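Long-range contact in tubulin-specific chaperone A (Saccharomyces cerevisiae, PDB 1QSD), which binds beta-tubulin as a post-chaperonin cofactor and takes part in an early step of the tubulin folding pathway: residues 69-80 and 92-103. Numbering follows the deposited sequence.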
ATOM      1  N   ILE A  69      -4.417  13.873  -1.266  1.00 14.03           N
ATOM      2  CA  ILE A  69      -4.849  14.187  -2.618  1.00 14.96           C
ATOM      3  C   ILE A  69      -5.539  15.569  -2.594  1.00 16.23           C
ATOM      4  O   ILE A  69      -5.286  16.418  -3.458  1.00 15.03           O
ATOM      5  CB  ILE A  69      -5.787  13.089  -3.177  1.00 17.07           C
ATOM      6  CG1 ILE A  69      -4.961  11.847  -3.507  1.00 19.65           C
ATOM      7  CG2 ILE A  69      -6.513  13.561  -4.431  1.00 16.24           C
ATOM      8  CD1 ILE A  69      -5.756  10.728  -4.145  1.00 22.89           C
ATOM      9  N   ARG A  70      -6.332  15.832  -1.558  1.00 16.01           N
ATOM     10  CA  ARG A  70      -6.994  17.119  -1.452  1.00 18.15           C
ATOM     11  C   ARG A  70      -5.957  18.236  -1.274  1.00 20.59           C
ATOM     12  O   ARG A  70      -6.010  19.233  -1.988  1.00 23.06           O
ATOM     13  CB  ARG A  70      -7.976  17.114  -0.288  1.00 23.24           C
ATOM     14  CG  ARG A  70      -8.724  18.407  -0.139  1.00 25.98           C
ATOM     15  CD  ARG A  70      -9.301  18.505   1.240  1.00 34.43           C
ATOM     16  NE  ARG A  70     -10.489  19.344   1.214  1.00 43.16           N
ATOM     17  CZ  ARG A  70     -11.724  18.880   1.033  1.00 45.44           C
ATOM     18  NH1 ARG A  70     -11.927  17.574   0.870  1.00 45.53           N
ATOM     19  NH2 ARG A  70     -12.754  19.722   1.032  1.00 45.56           N
ATOM     20  N   GLU A  71      -5.015  18.075  -0.338  1.00 20.01           N
ATOM     21  CA  GLU A  71      -3.955  19.073  -0.107  1.00 21.74           C
ATOM     22  C   GLU A  71      -3.171  19.341  -1.387  1.00 18.85           C
ATOM     23  O   GLU A  71      -2.925  20.487  -1.744  1.00 20.59           O
ATOM     24  CB  GLU A  71      -2.937  18.582   0.938  1.00 24.26           C
ATOM     25  CG  GLU A  71      -3.485  18.344   2.318  1.00 27.25           C
ATOM     26  CD  GLU A  71      -2.473  17.695   3.250  1.00 29.51           C
ATOM     27  OE1 GLU A  71      -2.897  17.267   4.339  1.00 27.81           O
ATOM     28  OE2 GLU A  71      -1.275  17.600   2.895  1.00 33.27           O
ATOM     29  N   PHE A  72      -2.758  18.278  -2.063  1.00 15.63           N
ATOM     30  CA  PHE A  72      -2.002  18.442  -3.286  1.00 16.64           C
ATOM     31  C   PHE A  72      -2.852  19.129  -4.342  1.00 19.06           C
ATOM     32  O   PHE A  72      -2.344  19.947  -5.135  1.00 22.22           O
ATOM     33  CB  PHE A  72      -1.482  17.102  -3.782  1.00 16.51           C
ATOM     34  CG  PHE A  72      -0.327  16.563  -2.976  1.00 17.73           C
ATOM     35  CD1 PHE A  72      -0.231  16.810  -1.607  1.00 17.29           C
ATOM     36  CD2 PHE A  72       0.647  15.770  -3.584  1.00 18.01           C
ATOM     37  CE1 PHE A  72       0.812  16.272  -0.850  1.00 17.66           C
ATOM     38  CE2 PHE A  72       1.690  15.228  -2.848  1.00 17.61           C
ATOM     39  CZ  PHE A  72       1.772  15.477  -1.471  1.00 19.20           C
ATOM     40  N   LYS A  73      -4.151  18.831  -4.332  1.00 18.59           N
ATOM     41  CA  LYS A  73      -5.091  19.439  -5.278  1.00 17.60           C
ATOM     42  C   LYS A  73      -5.199  20.934  -5.008  1.00 15.59           C
ATOM     43  O   LYS A  73      -5.081  21.751  -5.918  1.00 15.41           O
ATOM     44  CB  LYS A  73      -6.494  18.819  -5.149  1.00 17.70           C
ATOM     45  CG  LYS A  73      -7.442  19.278  -6.243  1.00 17.22           C
ATOM     46  CD  LYS A  73      -8.843  18.790  -6.000  1.00 19.26           C
ATOM     47  CE  LYS A  73      -9.664  19.863  -5.335  1.00 23.71           C
ATOM     48  NZ  LYS A  73      -9.246  20.042  -3.940  1.00 28.31           N
ATOM     49  N   GLU A  74      -5.364  21.278  -3.741  1.00 12.54           N
ATOM     50  CA  GLU A  74      -5.508  22.661  -3.352  1.00 15.64           C
ATOM     51  C   GLU A  74      -4.256  23.488  -3.598  1.00 16.35           C
ATOM     52  O   GLU A  74      -4.331  24.683  -3.897  1.00 17.05           O
ATOM     53  CB  GLU A  74      -5.944  22.751  -1.897  1.00 16.96           C
ATOM     54  CG  GLU A  74      -7.306  22.120  -1.674  1.00 26.85           C
ATOM     55  CD  GLU A  74      -7.897  22.391  -0.304  1.00 28.83           C
ATOM     56  OE1 GLU A  74      -9.141  22.451  -0.210  1.00 29.06           O
ATOM     57  OE2 GLU A  74      -7.126  22.543   0.676  1.00 30.82           O
ATOM     58  N   ASP A  75      -3.107  22.841  -3.469  1.00 17.03           N
ATOM     59  CA  ASP A  75      -1.840  23.496  -3.700  1.00 17.89           C
ATOM     60  C   ASP A  75      -1.731  23.837  -5.181  1.00 15.12           C
ATOM     61  O   ASP A  75      -1.357  24.955  -5.530  1.00 16.42           O
ATOM     62  CB  ASP A  75      -0.690  22.580  -3.290  1.00 18.97           C
ATOM     63  CG  ASP A  75       0.667  23.272  -3.376  1.00 18.28           C
ATOM     64  OD1 ASP A  75       1.592  22.683  -3.973  1.00 18.20           O
ATOM     65  OD2 ASP A  75       0.799  24.412  -2.860  1.00 14.84           O
ATOM     66  N   LEU A  76      -2.100  22.888  -6.034  1.00 11.68           N
ATOM     67  CA  LEU A  76      -2.046  23.101  -7.471  1.00 14.73           C
ATOM     68  C   LEU A  76      -3.062  24.167  -7.907  1.00 17.10           C
ATOM     69  O   LEU A  76      -2.744  25.038  -8.716  1.00 19.49           O
ATOM     70  CB  LEU A  76      -2.241  21.766  -8.213  1.00 11.52           C
ATOM     71  CG  LEU A  76      -2.153  21.702  -9.746  1.00 12.43           C
ATOM     72  CD1 LEU A  76      -0.936  22.460 -10.251  1.00 14.02           C
ATOM     73  CD2 LEU A  76      -2.135  20.246 -10.223  1.00  8.00           C
ATOM     74  N   GLU A  77      -4.275  24.102  -7.364  1.00 20.27           N
ATOM     75  CA  GLU A  77      -5.321  25.070  -7.675  1.00 21.89           C
ATOM     76  C   GLU A  77      -4.863  26.472  -7.269  1.00 22.95           C
ATOM     77  O   GLU A  77      -5.025  27.422  -8.023  1.00 22.64           O
ATOM     78  CB  GLU A  77      -6.613  24.726  -6.929  1.00 24.81           C
ATOM     79  CG  GLU A  77      -7.271  23.401  -7.342  1.00 32.11           C
ATOM     80  CD  GLU A  77      -8.608  23.126  -6.623  1.00 34.71           C
ATOM     81  OE1 GLU A  77      -8.607  22.945  -5.380  1.00 37.55           O
ATOM     82  OE2 GLU A  77      -9.659  23.079  -7.303  1.00 34.58           O
ATOM     83  N   GLN A  78      -4.305  26.611  -6.076  1.00 21.61           N
ATOM     84  CA  GLN A  78      -3.832  27.919  -5.628  1.00 24.56           C
ATOM     85  C   GLN A  78      -2.683  28.462  -6.501  1.00 22.93           C
ATOM     86  O   GLN A  78      -2.647  29.646  -6.849  1.00 22.93           O
ATOM     87  CB  GLN A  78      -3.408  27.853  -4.158  1.00 27.08           C
ATOM     88  CG  GLN A  78      -3.286  29.224  -3.486  1.00 40.35           C
ATOM     89  CD  GLN A  78      -4.641  29.971  -3.236  1.00 47.66           C
ATOM     90  OE1 GLN A  78      -4.684  30.938  -2.456  1.00 51.28           O
ATOM     91  NE2 GLN A  78      -5.728  29.519  -3.870  1.00 49.30           N
ATOM     92  N   PHE A  79      -1.770  27.581  -6.895  1.00 21.30           N
ATOM     93  CA  PHE A  79      -0.643  27.974  -7.732  1.00 17.91           C
ATOM     94  C   PHE A  79      -1.163  28.540  -9.067  1.00 17.36           C
ATOM     95  O   PHE A  79      -0.717  29.583  -9.515  1.00 16.82           O
ATOM     96  CB  PHE A  79       0.256  26.751  -7.955  1.00 16.09           C
ATOM     97  CG  PHE A  79       1.422  26.996  -8.883  1.00 14.18           C
ATOM     98  CD1 PHE A  79       2.604  27.563  -8.409  1.00 12.09           C
ATOM     99  CD2 PHE A  79       1.349  26.632 -10.228  1.00 15.73           C
ATOM    100  CE1 PHE A  79       3.702  27.759  -9.268  1.00 12.22           C
ATOM    101  CE2 PHE A  79       2.452  26.831 -11.098  1.00 16.50           C
ATOM    102  CZ  PHE A  79       3.618  27.388 -10.612  1.00  8.39           C
ATOM    103  N   LEU A  80      -2.162  27.884  -9.648  1.00 18.47           N
ATOM    104  CA  LEU A  80      -2.726  28.300 -10.913  1.00 19.38           C
ATOM    105  C   LEU A  80      -3.434  29.651 -10.893  1.00 21.55           C
ATOM    106  O   LEU A  80      -3.436  30.346 -11.900  1.00 25.49           O
ATOM    107  CB  LEU A  80      -3.660  27.222 -11.461  1.00 19.53           C
ATOM    108  CG  LEU A  80      -3.009  25.947 -11.995  1.00 21.86           C
ATOM    109  CD1 LEU A  80      -4.094  24.902 -12.301  1.00 19.69           C
ATOM    110  CD2 LEU A  80      -2.180  26.274 -13.252  1.00 19.56           C
ATOM    111  N   ALA A  92      -2.515  20.370 -16.059  1.00 22.12           N
ATOM    112  CA  ALA A  92      -2.752  20.721 -14.653  1.00 21.07           C
ATOM    113  C   ALA A  92      -4.253  20.696 -14.346  1.00 20.62           C
ATOM    114  O   ALA A  92      -4.683  20.095 -13.370  1.00 18.27           O
ATOM    115  CB  ALA A  92      -2.165  22.102 -14.344  1.00 20.49           C
ATOM    116  N   ARG A  93      -5.040  21.363 -15.192  1.00 22.57           N
ATOM    117  CA  ARG A  93      -6.503  21.388 -15.050  1.00 22.73           C
ATOM    118  C   ARG A  93      -7.074  19.966 -15.096  1.00 19.16           C
ATOM    119  O   ARG A  93      -7.956  19.624 -14.323  1.00 18.04           O
ATOM    120  CB  ARG A  93      -7.130  22.209 -16.186  1.00 25.12           C
ATOM    121  CG  ARG A  93      -7.341  23.690 -15.864  1.00 28.79           C
ATOM    122  CD  ARG A  93      -8.246  24.372 -16.918  1.00 29.77           C
ATOM    123  NE  ARG A  93      -7.460  25.031 -17.959  1.00 31.16           N
ATOM    124  CZ  ARG A  93      -7.282  24.563 -19.192  1.00 30.93           C
ATOM    125  NH1 ARG A  93      -7.847  23.416 -19.577  1.00 32.42           N
ATOM    126  NH2 ARG A  93      -6.482  25.226 -20.024  1.00 29.51           N
ATOM    127  N   SER A  94      -6.526  19.145 -15.984  1.00 17.66           N
ATOM    128  CA  SER A  94      -6.944  17.770 -16.153  1.00 20.52           C
ATOM    129  C   SER A  94      -6.609  16.980 -14.892  1.00 22.36           C
ATOM    130  O   SER A  94      -7.412  16.156 -14.438  1.00 26.65           O
ATOM    131  CB  SER A  94      -6.225  17.167 -17.361  1.00 22.35           C
ATOM    132  OG  SER A  94      -6.831  15.964 -17.777  1.00 30.05           O
ATOM    133  N   ALA A  95      -5.441  17.235 -14.311  1.00 20.61           N
ATOM    134  CA  ALA A  95      -5.038  16.539 -13.104  1.00 17.42           C
ATOM    135  C   ALA A  95      -6.003  16.896 -11.986  1.00 17.43           C
ATOM    136  O   ALA A  95      -6.427  16.016 -11.236  1.00 17.57           O
ATOM    137  CB  ALA A  95      -3.621  16.937 -12.717  1.00 20.22           C
ATOM    138  N   ILE A  96      -6.351  18.186 -11.889  1.00 17.57           N
ATOM    139  CA  ILE A  96      -7.273  18.714 -10.842  1.00 17.96           C
ATOM    140  C   ILE A  96      -8.673  18.097 -10.902  1.00 18.03           C
ATOM    141  O   ILE A  96      -9.268  17.776  -9.873  1.00 19.65           O
ATOM    142  CB  ILE A  96      -7.412  20.258 -10.924  1.00 15.24           C
ATOM    143  CG1 ILE A  96      -6.079  20.912 -10.548  1.00 15.14           C
ATOM    144  CG2 ILE A  96      -8.544  20.748  -9.988  1.00 15.34           C
ATOM    145  CD1 ILE A  96      -6.042  22.417 -10.689  1.00 13.32           C
ATOM    146  N   THR A  97      -9.174  17.941 -12.121  1.00 20.25           N
ATOM    147  CA  THR A  97     -10.471  17.347 -12.392  1.00 21.34           C
ATOM    148  C   THR A  97     -10.513  15.883 -11.976  1.00 21.03           C
ATOM    149  O   THR A  97     -11.443  15.479 -11.280  1.00 25.17           O
ATOM    150  CB  THR A  97     -10.830  17.512 -13.874  1.00 22.81           C
ATOM    151  OG1 THR A  97     -11.062  18.900 -14.129  1.00 24.26           O
ATOM    152  CG2 THR A  97     -12.086  16.703 -14.245  1.00 24.10           C
ATOM    153  N   SER A  98      -9.498  15.105 -12.339  1.00 19.37           N
ATOM    154  CA  SER A  98      -9.464  13.704 -11.949  1.00 19.68           C
ATOM    155  C   SER A  98      -9.408  13.540 -10.435  1.00 19.96           C
ATOM    156  O   SER A  98     -10.072  12.665  -9.864  1.00 21.93           O
ATOM    157  CB  SER A  98      -8.271  13.005 -12.577  1.00 22.00           C
ATOM    158  OG  SER A  98      -8.454  12.892 -13.974  1.00 26.93           O
ATOM    159  N   ALA A  99      -8.620  14.385  -9.784  1.00 19.12           N
ATOM    160  CA  ALA A  99      -8.498  14.326  -8.335  1.00 21.75           C
ATOM    161  C   ALA A  99      -9.835  14.656  -7.666  1.00 21.31           C
ATOM    162  O   ALA A  99     -10.205  14.033  -6.662  1.00 22.35           O
ATOM    163  CB  ALA A  99      -7.414  15.301  -7.855  1.00 16.35           C
ATOM    164  N   GLN A 100     -10.522  15.666  -8.205  1.00 22.10           N
ATOM    165  CA  GLN A 100     -11.801  16.121  -7.677  1.00 21.46           C
ATOM    166  C   GLN A 100     -12.858  15.024  -7.844  1.00 22.53           C
ATOM    167  O   GLN A 100     -13.634  14.751  -6.929  1.00 22.27           O
ATOM    168  CB  GLN A 100     -12.221  17.411  -8.380  1.00 21.59           C
ATOM    169  CG  GLN A 100     -13.457  18.075  -7.788  1.00 24.88           C
ATOM    170  CD  GLN A 100     -13.223  18.574  -6.385  1.00 28.41           C
ATOM    171  OE1 GLN A 100     -13.675  17.974  -5.413  1.00 31.67           O
ATOM    172  NE2 GLN A 100     -12.507  19.680  -6.267  1.00 30.58           N
ATOM    173  N   GLU A 101     -12.860  14.367  -8.999  1.00 26.48           N
ATOM    174  CA  GLU A 101     -13.806  13.282  -9.251  1.00 30.28           C
ATOM    175  C   GLU A 101     -13.643  12.250  -8.156  1.00 30.58           C
ATOM    176  O   GLU A 101     -14.624  11.874  -7.520  1.00 33.06           O
ATOM    177  CB  GLU A 101     -13.531  12.614 -10.590  1.00 33.19           C
ATOM    178  CG  GLU A 101     -13.902  13.446 -11.790  1.00 41.23           C
ATOM    179  CD  GLU A 101     -13.501  12.793 -13.115  1.00 46.77           C
ATOM    180  OE1 GLU A 101     -13.634  13.471 -14.160  1.00 49.68           O
ATOM    181  OE2 GLU A 101     -13.054  11.615 -13.116  1.00 46.68           O
ATOM    182  N   LEU A 102     -12.394  11.837  -7.922  1.00 29.15           N
ATOM    183  CA  LEU A 102     -12.061  10.857  -6.892  1.00 29.32           C
ATOM    184  C   LEU A 102     -12.628  11.201  -5.525  1.00 27.76           C
ATOM    185  O   LEU A 102     -13.259  10.355  -4.895  1.00 27.81           O
ATOM    186  CB  LEU A 102     -10.545  10.706  -6.746  1.00 31.19           C
ATOM    187  CG  LEU A 102      -9.817   9.805  -7.715  1.00 31.37           C
ATOM    188  CD1 LEU A 102      -8.360   9.811  -7.370  1.00 34.15           C
ATOM    189  CD2 LEU A 102     -10.373   8.416  -7.609  1.00 34.08           C
ATOM    190  N   LEU A 103     -12.339  12.417  -5.062  1.00 25.31           N
ATOM    191  CA  LEU A 103     -12.787  12.905  -3.769  1.00 25.30           C
ATOM    192  C   LEU A 103     -14.316  12.983  -3.660  1.00 27.09           C
ATOM    193  O   LEU A 103     -14.883  12.871  -2.572  1.00 23.70           O
ATOM    194  CB  LEU A 103     -12.167  14.280  -3.511  1.00 23.10           C
ATOM    195  CG  LEU A 103     -10.639  14.314  -3.508  1.00 25.73           C
ATOM    196  CD1 LEU A 103     -10.158  15.759  -3.546  1.00 24.82           C
ATOM    197  CD2 LEU A 103     -10.107  13.601  -2.268  1.00 24.32           C
TER
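Lys73 and Ile96 come level where the helical segments 69-80 and 92-103 run roughly antiparallel, their N-to-C directions 147° apart and their axes approaching to 10.1 Å. Each of the two side chains is a knob in the other helix's hole: Ile96 sits among Lys73, Leu76, Glu77 and Leu80, Lys73 among Ile96, Ala99, Gln100 and Leu103. With CG1 of Ile96 beside the backbone N and the chain extended beyond it, Ile96 CD1 meets Leu80 CD1 tip to tip at 3.5 Å. Ile96 CD1 also lies 3.7 Å from Glu77 CG, and Ile96 CG1 packs 4.0 Å from Leu76 CD2. Ala92 CB closes this end, 4.0 Å from Leu80 CD1.

The contact lays the short C-terminal helix 90-104 back along the end of helix 45-81, as the third helix of an antiparallel bundle in which helices 5-39 and 45-81 form the long hairpin. Ala95 also touches Lys14 of helix 5-39, while on helix 45-81 Phe72 packs on Leu16 and forms a cation-pi contact with Lys50 of the second subunit.

The Lys73 chain leaves extended and bends at chi3 and chi4 (97° and -72°), its methylenes lying against Ala99 CB and Leu103 CD1 while Lys73 NZ turns to Glu77 OE1, 3.3 Å away, in a salt bridge with a weak hydrogen bond. Replacing Lys73 by an alanine is likely to leave a gap among Ile96, Ala99 and Leu103 and to deprive the Glu77 carboxylate of this positive mate. At the far end Ile69 CG2 rests 3.9 Å from Ala99 CB, and the two methyls of Leu103 divide between Ile69 and Arg70, CD2 against Ile69 CG2 and CD1 4.0 Å from Arg70 CA.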